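DNA polymerase beta (PDB 4P4M) probably fills short gaps during DNA base excision repair, adding deoxynucleotides from triphosphates to a primer end opposite a template strand. Local coordinates at residues V354-R357 with D361-D364; Y308-Y313 with D364-P369; A285-T288 with N294-V297; A338-G343 with D347-K352. One frame throughout, in Å; residues are numbered along the deposited sequence.

Interaction 1: residues V354-R357 with D361-D364; sequences VEVR and DVFD
The start of helix 359-365 in the thumb is tied back to the loop leading into it, with D361 in the first turn reaching the backbone of R357. The carboxylate atom D361 OD2 accepts R357 N at 2.8 Å, a nearly straight bond of 166° that runs close to the C-O axis of OD2. D361 CG lies anti to the carbonyl carbon, beside the backbone N (chi1 -77°), which turns the carboxylate back toward the incoming chain. The same OD2 has the start of R357's side chain alongside, R357 CG being 3.3 Å from it, whereas the guanidinium stands farther off with its plane almost perpendicular to the carboxylate. Beside the polar bond, V356 slides past D361 in the opposite direction: V356 CG1 rests on D361 CB at 3.7 Å. The other branch of V356 meets the next helical residue, V356 CG2 to V362 CG2 at 4.1 Å. V362 also packs on L287 and M299, joining this small apolar patch to helices 282-290 and 293-305. While D361 OD2 takes R357 N one residue farther back, S358 OG accepts D361 N, as an N-cap serine does at the start of a helix.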
# COMPACT_ATOMS: atom_id res chain seq x y z
N VAL A 354 3.63 10.85 -20.75
CA VAL A 354 2.67 11.92 -21.00
C VAL A 354 2.42 12.58 -19.65
O VAL A 354 1.81 11.98 -18.75
CB VAL A 354 1.34 11.39 -21.57
CG1 VAL A 354 0.29 12.52 -21.62
CG2 VAL A 354 1.56 10.78 -22.94
N GLU A 355 2.90 13.81 -19.49
CA GLU A 355 2.74 14.51 -18.22
C GLU A 355 1.27 14.74 -17.88
O GLU A 355 0.48 15.11 -18.75
CB GLU A 355 3.49 15.85 -18.25
CG GLU A 355 5.00 15.70 -18.26
CD GLU A 355 5.71 17.04 -18.30
OE1 GLU A 355 5.13 18.04 -17.83
OE2 GLU A 355 6.85 17.08 -18.81
N VAL A 356 0.91 14.49 -16.63
CA VAL A 356 -0.45 14.78 -16.16
C VAL A 356 -0.42 15.54 -14.83
O VAL A 356 0.52 15.37 -14.06
CB VAL A 356 -1.31 13.49 -16.04
CG1 VAL A 356 -1.50 12.85 -17.40
CG2 VAL A 356 -0.66 12.50 -15.05
N ARG A 357 -1.44 16.36 -14.58
CA ARG A 357 -1.52 17.09 -13.32
C ARG A 357 -2.68 16.63 -12.45
O ARG A 357 -2.72 16.94 -11.26
CB ARG A 357 -1.62 18.60 -13.56
CG ARG A 357 -2.97 19.08 -14.07
CD ARG A 357 -3.22 20.55 -13.73
NE ARG A 357 -4.08 20.70 -12.57
CZ ARG A 357 -5.41 20.62 -12.60
NH1 ARG A 357 -6.02 20.38 -13.75
NH2 ARG A 357 -6.12 20.77 -11.50
N ASP A 361 -7.06 14.15 -16.08
CA ASP A 361 -6.19 14.12 -17.26
C ASP A 361 -6.05 12.69 -17.80
O ASP A 361 -6.10 12.46 -19.02
CB ASP A 361 -4.77 14.61 -16.96
CG ASP A 361 -4.67 16.13 -16.84
OD1 ASP A 361 -5.50 16.86 -17.43
OD2 ASP A 361 -3.73 16.58 -16.16
N VAL A 362 -5.84 11.73 -16.90
CA VAL A 362 -5.65 10.33 -17.29
C VAL A 362 -6.91 9.73 -17.93
O VAL A 362 -6.84 9.08 -18.98
CB VAL A 362 -5.21 9.45 -16.09
CG1 VAL A 362 -5.02 7.99 -16.52
CG2 VAL A 362 -3.91 10.00 -15.47
N PHE A 363 -8.07 9.95 -17.30
CA PHE A 363 -9.34 9.51 -17.89
C PHE A 363 -9.46 10.06 -19.32
O PHE A 363 -9.82 9.33 -20.26
CB PHE A 363 -10.54 10.00 -17.06
CG PHE A 363 -10.79 9.24 -15.76
CD1 PHE A 363 -10.25 9.69 -14.56
CD2 PHE A 363 -11.64 8.14 -15.74
CE1 PHE A 363 -10.51 9.01 -13.35
CE2 PHE A 363 -11.91 7.45 -14.54
CZ PHE A 363 -11.35 7.90 -13.35
N ASP A 364 -9.16 11.34 -19.49
CA ASP A 364 -9.34 12.02 -20.79
C ASP A 364 -8.46 11.43 -21.89
O ASP A 364 -8.93 11.18 -23.00
CB ASP A 364 -9.06 13.53 -20.67
CG ASP A 364 -10.08 14.27 -19.82
OD1 ASP A 364 -11.19 13.74 -19.61
OD2 ASP A 364 -9.78 15.39 -19.36

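Interaction 2: residues Y308-Y313 with D364-P369; sequences YLLNEY and DVLGMP. With nucleotides of chain C.
The backbone of strand 308-310 passes the C-terminal end of helix 359-365 at some distance, Y308 CA to L366 CA being 8.7 Å, and the helix closes in a Schellman motif, G367 taking positive phi with two bonds back into the last turn, one of them G367 N to D364 O. Side chains bridge the gap. Y308 reaches across V365 at about a right angle, with its OH 3.6 Å from V365 CG1. Farther back on the ring, Y308 CD1 lies 4.0 Å from L366 CD2, while the other methyl, L366 CD1, touches L310 CD2 at 4.4 Å. L366 thus inserts its forked end between two side chains of the strand. A water links the outer rim, 2.7 Å from Y308 OH and donating to V365 O at 3.0 Å. Beyond the strand the chain turns to the DNA: N311 OD1 accepts Y313 N in an Asx turn, N311 ND2 donates to OP1 of DA3 of chain C at 2.9 Å, and Y313 OH donates to OP1 of DC4 of chain C at 2.7 Å. Y308 and V365 both touch L315; the contact joins hairpin 308-310/315-317 to the end of helix 359-365, with A303 of helix 293-305 packing alongside.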
# COMPACT_ATOMS: atom_id res chain seq x y z
N TYR A 308 -0.69 2.43 -24.44
CA TYR A 308 -0.07 3.01 -23.25
C TYR A 308 0.26 1.97 -22.18
O TYR A 308 -0.32 0.88 -22.16
CB TYR A 308 -1.00 4.05 -22.61
CG TYR A 308 -1.20 5.31 -23.42
CD1 TYR A 308 -2.17 5.36 -24.41
CD2 TYR A 308 -0.44 6.45 -23.18
CE1 TYR A 308 -2.37 6.52 -25.16
CE2 TYR A 308 -0.63 7.62 -23.92
CZ TYR A 308 -1.60 7.64 -24.90
OH TYR A 308 -1.80 8.78 -25.65
N LEU A 309 1.19 2.35 -21.30
CA LEU A 309 1.43 1.68 -20.02
C LEU A 309 1.00 2.63 -18.90
O LEU A 309 1.46 3.77 -18.84
CB LEU A 309 2.93 1.38 -19.85
CG LEU A 309 3.36 0.97 -18.43
CD1 LEU A 309 2.89 -0.44 -18.13
CD2 LEU A 309 4.89 1.09 -18.26
N LEU A 310 0.10 2.16 -18.03
CA LEU A 310 -0.31 2.92 -16.84
C LEU A 310 0.11 2.20 -15.56
O LEU A 310 -0.19 1.01 -15.36
CB LEU A 310 -1.83 3.11 -16.84
CG LEU A 310 -2.43 3.88 -15.66
CD1 LEU A 310 -1.89 5.32 -15.64
CD2 LEU A 310 -3.96 3.88 -15.68
N ASN A 311 0.82 2.91 -14.68
CA ASN A 311 1.13 2.42 -13.34
C ASN A 311 1.13 3.59 -12.35
O ASN A 311 0.67 4.68 -12.69
CB ASN A 311 2.47 1.64 -13.32
CG ASN A 311 3.64 2.48 -13.79
OD1 ASN A 311 3.65 3.70 -13.61
ND2 ASN A 311 4.64 1.84 -14.41
N GLU A 312 1.60 3.37 -11.12
CA GLU A 312 1.57 4.46 -10.14
C GLU A 312 2.53 5.59 -10.48
O GLU A 312 2.36 6.72 -10.01
CB GLU A 312 1.84 3.96 -8.70
CG GLU A 312 3.17 3.21 -8.52
CD GLU A 312 3.00 1.70 -8.62
OE1 GLU A 312 2.41 1.21 -9.61
OE2 GLU A 312 3.47 0.99 -7.69
N TYR A 313 3.54 5.28 -11.29
CA TYR A 313 4.60 6.24 -11.58
C TYR A 313 4.29 7.17 -12.75
O TYR A 313 4.85 8.27 -12.84
CB TYR A 313 5.92 5.50 -11.82
CG TYR A 313 6.33 4.64 -10.65
CD1 TYR A 313 6.58 5.20 -9.41
CD2 TYR A 313 6.45 3.25 -10.79
CE1 TYR A 313 6.94 4.41 -8.32
CE2 TYR A 313 6.81 2.46 -9.70
CZ TYR A 313 7.06 3.05 -8.47
OH TYR A 313 7.44 2.29 -7.38
N ASP A 364 -9.16 11.34 -19.49
CA ASP A 364 -9.34 12.02 -20.79
C ASP A 364 -8.46 11.43 -21.89
O ASP A 364 -8.93 11.18 -23.00
CB ASP A 364 -9.06 13.53 -20.67
CG ASP A 364 -10.08 14.27 -19.82
OD1 ASP A 364 -11.19 13.74 -19.61
OD2 ASP A 364 -9.78 15.39 -19.36
N VAL A 365 -7.18 11.23 -21.59
CA VAL A 365 -6.24 10.70 -22.58
C VAL A 365 -6.62 9.26 -22.96
O VAL A 365 -6.38 8.82 -24.09
CB VAL A 365 -4.79 10.77 -22.06
CG1 VAL A 365 -3.83 9.98 -22.97
CG2 VAL A 365 -4.35 12.23 -21.95
N LEU A 366 -7.23 8.55 -22.02
CA LEU A 366 -7.61 7.15 -22.28
C LEU A 366 -9.04 7.02 -22.83
O LEU A 366 -9.52 5.90 -23.05
CB LEU A 366 -7.45 6.31 -21.01
CG LEU A 366 -6.00 6.17 -20.53
CD1 LEU A 366 -5.94 5.27 -19.30
CD2 LEU A 366 -5.07 5.66 -21.64
N GLY A 367 -9.70 8.15 -23.05
CA GLY A 367 -11.05 8.15 -23.58
C GLY A 367 -12.11 7.53 -22.68
O GLY A 367 -13.09 6.97 -23.18
N MET A 368 -11.93 7.64 -21.36
CA MET A 368 -12.88 7.11 -20.39
C MET A 368 -13.58 8.24 -19.64
O MET A 368 -12.94 9.22 -19.28
CB MET A 368 -12.15 6.25 -19.35
CG MET A 368 -11.34 5.10 -19.91
SD MET A 368 -10.35 4.31 -18.62
CE MET A 368 -11.61 3.82 -17.43
N PRO A 369 -14.88 8.08 -19.38
CA PRO A 369 -15.62 9.09 -18.60
C PRO A 369 -15.06 9.21 -17.19
O PRO A 369 -14.83 8.18 -16.55
CB PRO A 369 -17.04 8.51 -18.52
CG PRO A 369 -17.09 7.44 -19.54
CD PRO A 369 -15.71 6.91 -19.71
P DA C 3 5.06 -2.05 -13.73
OP1 DA C 3 5.74 -0.78 -14.09
OP2 DA C 3 5.55 -3.34 -14.26
O5' DA C 3 5.06 -2.20 -12.15
C5' DA C 3 4.55 -1.14 -11.33
C4' DA C 3 4.70 -1.54 -9.87
O4' DA C 3 3.77 -2.60 -9.56
C3' DA C 3 6.10 -2.06 -9.53
O3' DA C 3 6.63 -1.17 -8.57
C2' DA C 3 5.85 -3.43 -8.92
C1' DA C 3 4.36 -3.44 -8.59
N9 DA C 3 3.80 -4.78 -8.71
C8 DA C 3 3.73 -5.54 -9.85
N7 DA C 3 3.20 -6.73 -9.66
C5 DA C 3 2.91 -6.76 -8.30
C6 DA C 3 2.35 -7.75 -7.48
N6 DA C 3 1.96 -8.95 -7.94
N1 DA C 3 2.22 -7.46 -6.17
C2 DA C 3 2.62 -6.27 -5.71
N3 DA C 3 3.17 -5.26 -6.39
C4 DA C 3 3.29 -5.57 -7.70
P DT C 2 0.07 -3.86 -17.96
OP1 DT C 2 0.21 -2.65 -18.80
OP2 DT C 2 0.48 -5.19 -18.48
O5' DT C 2 0.85 -3.64 -16.59
C5' DT C 2 0.65 -2.41 -15.89
C4' DT C 2 1.24 -2.53 -14.50
O4' DT C 2 0.45 -3.45 -13.71
C3' DT C 2 2.69 -3.03 -14.44
O3' DT C 2 3.50 -1.89 -14.10
C2' DT C 2 2.66 -4.09 -13.33
C1' DT C 2 1.30 -3.87 -12.67
N1 DT C 2 0.75 -5.08 -11.95
C2 DT C 2 0.38 -4.94 -10.62
O2 DT C 2 0.46 -3.91 -9.99
N3 DT C 2 -0.10 -6.08 -10.04
C4 DT C 2 -0.24 -7.32 -10.63
O4 DT C 2 -0.68 -8.27 -9.99
C5 DT C 2 0.15 -7.40 -12.02
C7 DT C 2 0.04 -8.71 -12.76
C6 DT C 2 0.63 -6.29 -12.61
P DC C 4 8.15 -1.32 -8.05
OP1 DC C 4 8.73 0.04 -7.97
OP2 DC C 4 8.82 -2.38 -8.84
O5' DC C 4 7.98 -1.89 -6.56
C5' DC C 4 7.22 -1.17 -5.59
C4' DC C 4 7.41 -1.76 -4.21
O4' DC C 4 6.65 -3.01 -4.13
C3' DC C 4 8.85 -2.10 -3.82
O3' DC C 4 8.98 -1.71 -2.45
C2' DC C 4 8.95 -3.61 -4.06
C1' DC C 4 7.51 -4.09 -3.85
N1 DC C 4 7.07 -5.22 -4.75
C2 DC C 4 6.39 -6.30 -4.18
O2 DC C 4 6.18 -6.28 -2.96
N3 DC C 4 5.99 -7.33 -4.97
C4 DC C 4 6.24 -7.30 -6.28
N4 DC C 4 5.82 -8.35 -7.01
C5 DC C 4 6.94 -6.21 -6.89
C6 DC C 4 7.33 -5.19 -6.10
O HOH W 1 -4.41 9.05 -26.37

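Interaction 3: residues A285-T288 with N294-V297; sequences AMLT and NFNV. With D3T (2',3'-dideoxy-thymidine-5'-triphosphate), chain D; nucleotides of chain C.
The nucleotide-binding pocket is bordered here by helices 282-290 and 293-305, joined through N296, which grips protein and incoming nucleotide at once. N296 ND2 donates to T288 O at 2.8 Å in a bond of 161°. The donor lies in the carbonyl plane on a lone pair (C=O...N angle 124°), and the carbonyl oxygen in turn lies close to the plane of the N296 amide. The second bond from ND2 goes to O2 of the bound dideoxythymidine triphosphate (D3T) at 3.1 Å. N296 CG stands anti to the carbonyl carbon, beside the backbone N (chi1 -70°), and from there the amide extends across to helix 282-290. N296 OD1 ends up 3.4 Å from L287 O, an approach of two acceptors that is not a bond. A little way off, L287 CD2 meets the rim of the F295 ring near its plane, 4.2 Å from F295 CE2, closing the apolar side of the junction. T288 O also lies 3.3 Å from C2' of D3T. On the template side, V297 CG2 packs 3.7 Å from C5 of DA1 of chain C, whose N1 is 2.7 Å from N3 of D3T, as expected for a Watson-Crick pair. S186, R189 and G195 are further hydrogen-bond partners of D3T. With two acceptors gripping ND2, the amide rotation is fixed, so N296 presents a donor to O2, the minor-groove acceptor whose counterpart in a purine is N3, and may help check the pair. The carbonyl of T288 close to C2' probably leaves little room for a ribose hydroxyl, as in related family X polymerases.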
# COMPACT_ATOMS: atom_id res chain seq x y z
N ALA A 285 -0.31 8.00 -8.87
CA ALA A 285 -0.30 7.21 -7.63
C ALA A 285 -1.63 7.36 -6.88
O ALA A 285 -2.11 6.40 -6.26
CB ALA A 285 0.90 7.63 -6.73
N MET A 286 -2.23 8.54 -6.92
CA MET A 286 -3.55 8.71 -6.33
C MET A 286 -4.56 7.76 -7.00
O MET A 286 -5.38 7.14 -6.32
CB MET A 286 -4.02 10.16 -6.41
CG MET A 286 -3.31 11.08 -5.43
SD MET A 286 -3.72 12.81 -5.66
CE MET A 286 -5.47 12.78 -5.25
N LEU A 287 -4.48 7.64 -8.32
CA LEU A 287 -5.35 6.69 -9.02
C LEU A 287 -5.10 5.26 -8.57
O LEU A 287 -6.04 4.53 -8.23
CB LEU A 287 -5.15 6.76 -10.54
CG LEU A 287 -5.94 7.78 -11.35
CD1 LEU A 287 -5.36 7.86 -12.77
CD2 LEU A 287 -7.44 7.42 -11.37
N THR A 288 -3.84 4.85 -8.58
CA THR A 288 -3.48 3.47 -8.25
C THR A 288 -3.88 3.11 -6.83
O THR A 288 -4.50 2.07 -6.58
CB THR A 288 -1.96 3.21 -8.42
OG1 THR A 288 -1.61 3.27 -9.81
CG2 THR A 288 -1.58 1.84 -7.86
N ASN A 294 -10.29 -3.80 -9.03
CA ASN A 294 -10.90 -4.09 -10.33
C ASN A 294 -10.90 -2.86 -11.22
O ASN A 294 -10.73 -2.95 -12.44
CB ASN A 294 -12.34 -4.62 -10.19
CG ASN A 294 -12.41 -6.02 -9.58
OD1 ASN A 294 -11.31 -6.76 -9.64
ND2 ASN A 294 -13.45 -6.42 -9.05
N PHE A 295 -11.12 -1.69 -10.62
CA PHE A 295 -11.05 -0.44 -11.38
C PHE A 295 -9.67 -0.23 -12.02
O PHE A 295 -9.59 0.15 -13.19
CB PHE A 295 -11.44 0.75 -10.48
CG PHE A 295 -11.22 2.10 -11.12
CD1 PHE A 295 -12.22 2.69 -11.88
CD2 PHE A 295 -10.03 2.79 -10.93
CE1 PHE A 295 -12.03 3.94 -12.46
CE2 PHE A 295 -9.84 4.03 -11.50
CZ PHE A 295 -10.84 4.60 -12.28
N ASN A 296 -8.60 -0.47 -11.26
CA ASN A 296 -7.23 -0.33 -11.78
C ASN A 296 -6.98 -1.28 -12.95
O ASN A 296 -6.33 -0.92 -13.92
CB ASN A 296 -6.17 -0.60 -10.70
CG ASN A 296 -6.11 0.49 -9.63
OD1 ASN A 296 -6.71 1.56 -9.77
ND2 ASN A 296 -5.37 0.22 -8.56
N VAL A 297 -7.46 -2.51 -12.83
CA VAL A 297 -7.27 -3.47 -13.92
C VAL A 297 -7.99 -3.02 -15.20
O VAL A 297 -7.42 -3.06 -16.29
CB VAL A 297 -7.72 -4.90 -13.51
CG1 VAL A 297 -7.75 -5.81 -14.72
CG2 VAL A 297 -6.80 -5.45 -12.43
PA D3T D . -6.46 -2.59 -0.56
O1A D3T D . -5.96 -1.94 0.68
O2A D3T D . -6.05 -4.03 -0.71
O5' D3T D . -5.18 -1.91 -1.61
C5' D3T D . -5.18 -0.58 -1.70
C4' D3T D . -5.10 -0.10 -3.21
O4' D3T D . -4.09 -0.82 -3.92
C1' D3T D . -4.50 -1.05 -5.22
N1 D3T D . -4.40 -2.50 -5.54
C6 D3T D . -4.80 -3.43 -4.59
C2 D3T D . -3.93 -2.93 -6.84
O2 D3T D . -3.58 -2.13 -7.68
N3 D3T D . -3.89 -4.33 -7.08
C4 D3T D . -4.28 -5.16 -6.13
O4 D3T D . -4.23 -6.48 -6.39
C5 D3T D . -4.76 -4.79 -4.83
C5M D3T D . -5.17 -5.83 -3.87
C2' D3T D . -5.97 -0.60 -5.38
C3' D3T D . -6.42 -0.41 -3.95
O3A D3T D . -7.67 -2.06 -1.37
PB D3T D . -8.95 -1.15 -0.61
O1B D3T D . -8.16 -0.05 0.01
O2B D3T D . -9.63 -0.81 -1.91
O3B D3T D . -9.85 -1.93 0.36
PG D3T D . -9.77 -2.31 2.02
O1G D3T D . -8.49 -1.73 2.55
O2G D3T D . -9.77 -3.83 2.01
O3G D3T D . -10.99 -1.65 2.61
OP3 DA C 1 -4.44 -8.69 -18.91
P DA C 1 -4.56 -8.69 -17.43
OP1 DA C 1 -3.60 -9.67 -16.90
OP2 DA C 1 -6.00 -8.79 -17.11
O5' DA C 1 -4.07 -7.26 -16.89
C5' DA C 1 -4.48 -6.05 -17.48
C4' DA C 1 -3.55 -4.96 -16.98
O4' DA C 1 -3.75 -4.80 -15.55
C3' DA C 1 -2.06 -5.22 -17.18
O3' DA C 1 -1.47 -3.96 -17.50
C2' DA C 1 -1.62 -5.78 -15.82
C1' DA C 1 -2.54 -5.06 -14.83
N9 DA C 1 -2.90 -5.82 -13.63
C8 DA C 1 -3.22 -7.15 -13.58
N7 DA C 1 -3.51 -7.59 -12.38
C5 DA C 1 -3.38 -6.47 -11.57
C6 DA C 1 -3.56 -6.30 -10.18
N6 DA C 1 -3.91 -7.30 -9.35
N1 DA C 1 -3.35 -5.06 -9.67
C2 DA C 1 -2.98 -4.08 -10.51
N3 DA C 1 -2.79 -4.13 -11.84
C4 DA C 1 -3.00 -5.37 -12.32

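Interaction 4: residues A338-G343 with D347-K352; sequences AGEELG and DELEDK. With nucleotides of chain C.
L349 points its CD2 methyl from helix 347-350 at the polar backbone of 338-343 and crosses the E340 side chain obliquely. The methyl lies 3.7 Å from G339 O and equally 3.7 Å from E340 OE1, with A338 O slightly farther away at 4.1 Å, so a single branch of the leucine fills the angle between main-chain carbonyls and a carboxylate. L349 CG is anti to the backbone N (chi1 -179°), which carries the side chain out from the helix toward G339, the nearest residue by backbone. There the chain runs at phi 139°, a conformation in which a CB would be jammed against A338 O, and the methyl comes close against the glycine. E340 leaves the backbone to one side of L349, then bends at its second torsion (chi2 100°), bringing the carboxylate back beside the methyl and over toward the DNA. These residues form the entry to a small antiparallel hairpin of the thumb, strands 340-341 and 344-345, and the helix that follows it packs back on the first strand through L349. The same segment also meets a phosphate of the DNA strand: A338 N donates to OP2 of DA3 of chain C at 3.0 Å, while E340 OE2 stands 2.9 Å from OP1 of the same phosphate. N337 OD1 accepts G339 N and E340 N, holding the turn that presents A338. Toward the C-terminal side of 347-352, D351 N bonds to D347 O at 2.9 Å and K352 N to L349 O at 2.8 Å, and E350 turns to a salt bridge with R353.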
# COMPACT_ATOMS: atom_id res chain seq x y z
N ALA A 338 8.24 -3.01 -15.51
CA ALA A 338 8.31 -2.44 -16.86
C ALA A 338 9.56 -1.58 -17.12
O ALA A 338 9.89 -1.31 -18.27
CB ALA A 338 7.03 -1.63 -17.16
N GLY A 339 10.23 -1.14 -16.05
CA GLY A 339 11.44 -0.35 -16.19
C GLY A 339 11.58 0.81 -15.22
O GLY A 339 11.79 1.94 -15.64
N GLU A 340 11.47 0.53 -13.92
CA GLU A 340 11.67 1.54 -12.88
C GLU A 340 12.66 1.06 -11.82
O GLU A 340 12.68 -0.12 -11.47
CB GLU A 340 10.34 1.87 -12.17
CG GLU A 340 9.24 2.41 -13.05
CD GLU A 340 8.21 1.35 -13.44
OE1 GLU A 340 7.48 1.60 -14.41
OE2 GLU A 340 8.12 0.29 -12.77
N GLU A 341 13.48 1.98 -11.30
CA GLU A 341 14.37 1.66 -10.19
C GLU A 341 14.25 2.73 -9.10
O GLU A 341 14.26 3.93 -9.40
CB GLU A 341 15.82 1.51 -10.70
CG GLU A 341 15.96 0.34 -11.69
CD GLU A 341 17.39 0.07 -12.15
OE1 GLU A 341 18.18 1.02 -12.31
OE2 GLU A 341 17.71 -1.11 -12.38
N LEU A 342 14.10 2.29 -7.85
CA LEU A 342 13.92 3.23 -6.73
C LEU A 342 12.81 4.24 -7.01
O LEU A 342 12.92 5.41 -6.63
CB LEU A 342 15.24 3.93 -6.38
CG LEU A 342 16.30 3.02 -5.78
CD1 LEU A 342 17.66 3.72 -5.66
CD2 LEU A 342 15.83 2.49 -4.43
N GLY A 343 11.75 3.80 -7.69
CA GLY A 343 10.58 4.65 -7.89
C GLY A 343 10.66 5.61 -9.07
O GLY A 343 9.79 6.46 -9.23
N ASP A 347 15.48 6.10 -18.16
CA ASP A 347 15.36 7.16 -19.16
C ASP A 347 14.55 6.78 -20.41
O ASP A 347 13.77 7.58 -20.93
CB ASP A 347 16.75 7.67 -19.58
CG ASP A 347 17.37 8.60 -18.55
OD1 ASP A 347 16.68 9.00 -17.58
OD2 ASP A 347 18.55 8.94 -18.72
N GLU A 348 14.74 5.55 -20.90
CA GLU A 348 14.05 5.11 -22.11
C GLU A 348 12.53 5.11 -21.93
O GLU A 348 11.77 5.39 -22.87
CB GLU A 348 14.55 3.73 -22.53
CG GLU A 348 14.15 3.35 -23.95
CD GLU A 348 15.11 2.35 -24.57
OE1 GLU A 348 16.10 1.98 -23.91
OE2 GLU A 348 14.88 1.95 -25.73
N LEU A 349 12.08 4.80 -20.72
CA LEU A 349 10.66 4.83 -20.39
C LEU A 349 10.20 6.25 -20.03
O LEU A 349 9.13 6.71 -20.45
CB LEU A 349 10.37 3.85 -19.26
CG LEU A 349 8.93 3.70 -18.77
CD1 LEU A 349 7.98 3.37 -19.93
CD2 LEU A 349 8.84 2.61 -17.69
N GLU A 350 11.02 6.97 -19.27
CA GLU A 350 10.70 8.35 -18.92
C GLU A 350 10.46 9.21 -20.16
O GLU A 350 9.58 10.08 -20.16
CB GLU A 350 11.80 8.95 -18.02
CG GLU A 350 11.53 10.38 -17.54
CD GLU A 350 10.30 10.52 -16.65
OE1 GLU A 350 9.99 9.60 -15.84
OE2 GLU A 350 9.63 11.57 -16.75
N ASP A 351 11.20 8.94 -21.23
CA ASP A 351 11.04 9.67 -22.49
C ASP A 351 9.63 9.51 -23.08
O ASP A 351 9.19 10.34 -23.89
CB ASP A 351 12.06 9.22 -23.54
CG ASP A 351 13.47 9.70 -23.24
OD1 ASP A 351 13.62 10.71 -22.52
OD2 ASP A 351 14.43 9.07 -23.74
N LYS A 352 8.94 8.44 -22.70
CA LYS A 352 7.59 8.15 -23.20
C LYS A 352 6.48 8.79 -22.36
O LYS A 352 5.30 8.67 -22.70
CB LYS A 352 7.34 6.64 -23.24
CG LYS A 352 8.41 5.82 -23.98
CD LYS A 352 8.38 6.09 -25.46
CE LYS A 352 9.16 5.02 -26.23
NZ LYS A 352 10.62 5.20 -26.06
P DA C 3 5.06 -2.05 -13.73
OP1 DA C 3 5.74 -0.78 -14.09
OP2 DA C 3 5.55 -3.34 -14.26
O5' DA C 3 5.06 -2.20 -12.15
C5' DA C 3 4.55 -1.14 -11.33
C4' DA C 3 4.70 -1.54 -9.87
O4' DA C 3 3.77 -2.60 -9.56
C3' DA C 3 6.10 -2.06 -9.53
O3' DA C 3 6.63 -1.17 -8.57
C2' DA C 3 5.85 -3.43 -8.92
C1' DA C 3 4.36 -3.44 -8.59
N9 DA C 3 3.80 -4.78 -8.71
C8 DA C 3 3.73 -5.54 -9.85
N7 DA C 3 3.20 -6.73 -9.66
C5 DA C 3 2.91 -6.76 -8.30
C6 DA C 3 2.35 -7.75 -7.48
N6 DA C 3 1.96 -8.95 -7.94
N1 DA C 3 2.22 -7.46 -6.17
C2 DA C 3 2.62 -6.27 -5.71
N3 DA C 3 3.17 -5.26 -6.39
C4 DA C 3 3.29 -5.57 -7.70

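How the interactions relate
All four contacts lie in the thumb of the polymerase. Interaction 3 closes first along the chain; 308-313 then opens interaction 2, whose loop holds interaction 4 and the segments of interaction 1 up to the shared D364. Interactions 1 and 2 both use helix 359-365, their centres about 7 Å apart. The centre of interaction 3 lies about 14 Å from that of interaction 1 and about 10 Å from that of interaction 2; F363 meets F295 across the first gap, E312 and N311 touch T288 across the second. Interactions 1, 2 and 3 thus pack on one another, and interaction 4 joins them through N311, Y313 and L309 of interaction 2. The nucleotide sits at interaction 3, DNA phosphates at interactions 2 and 4.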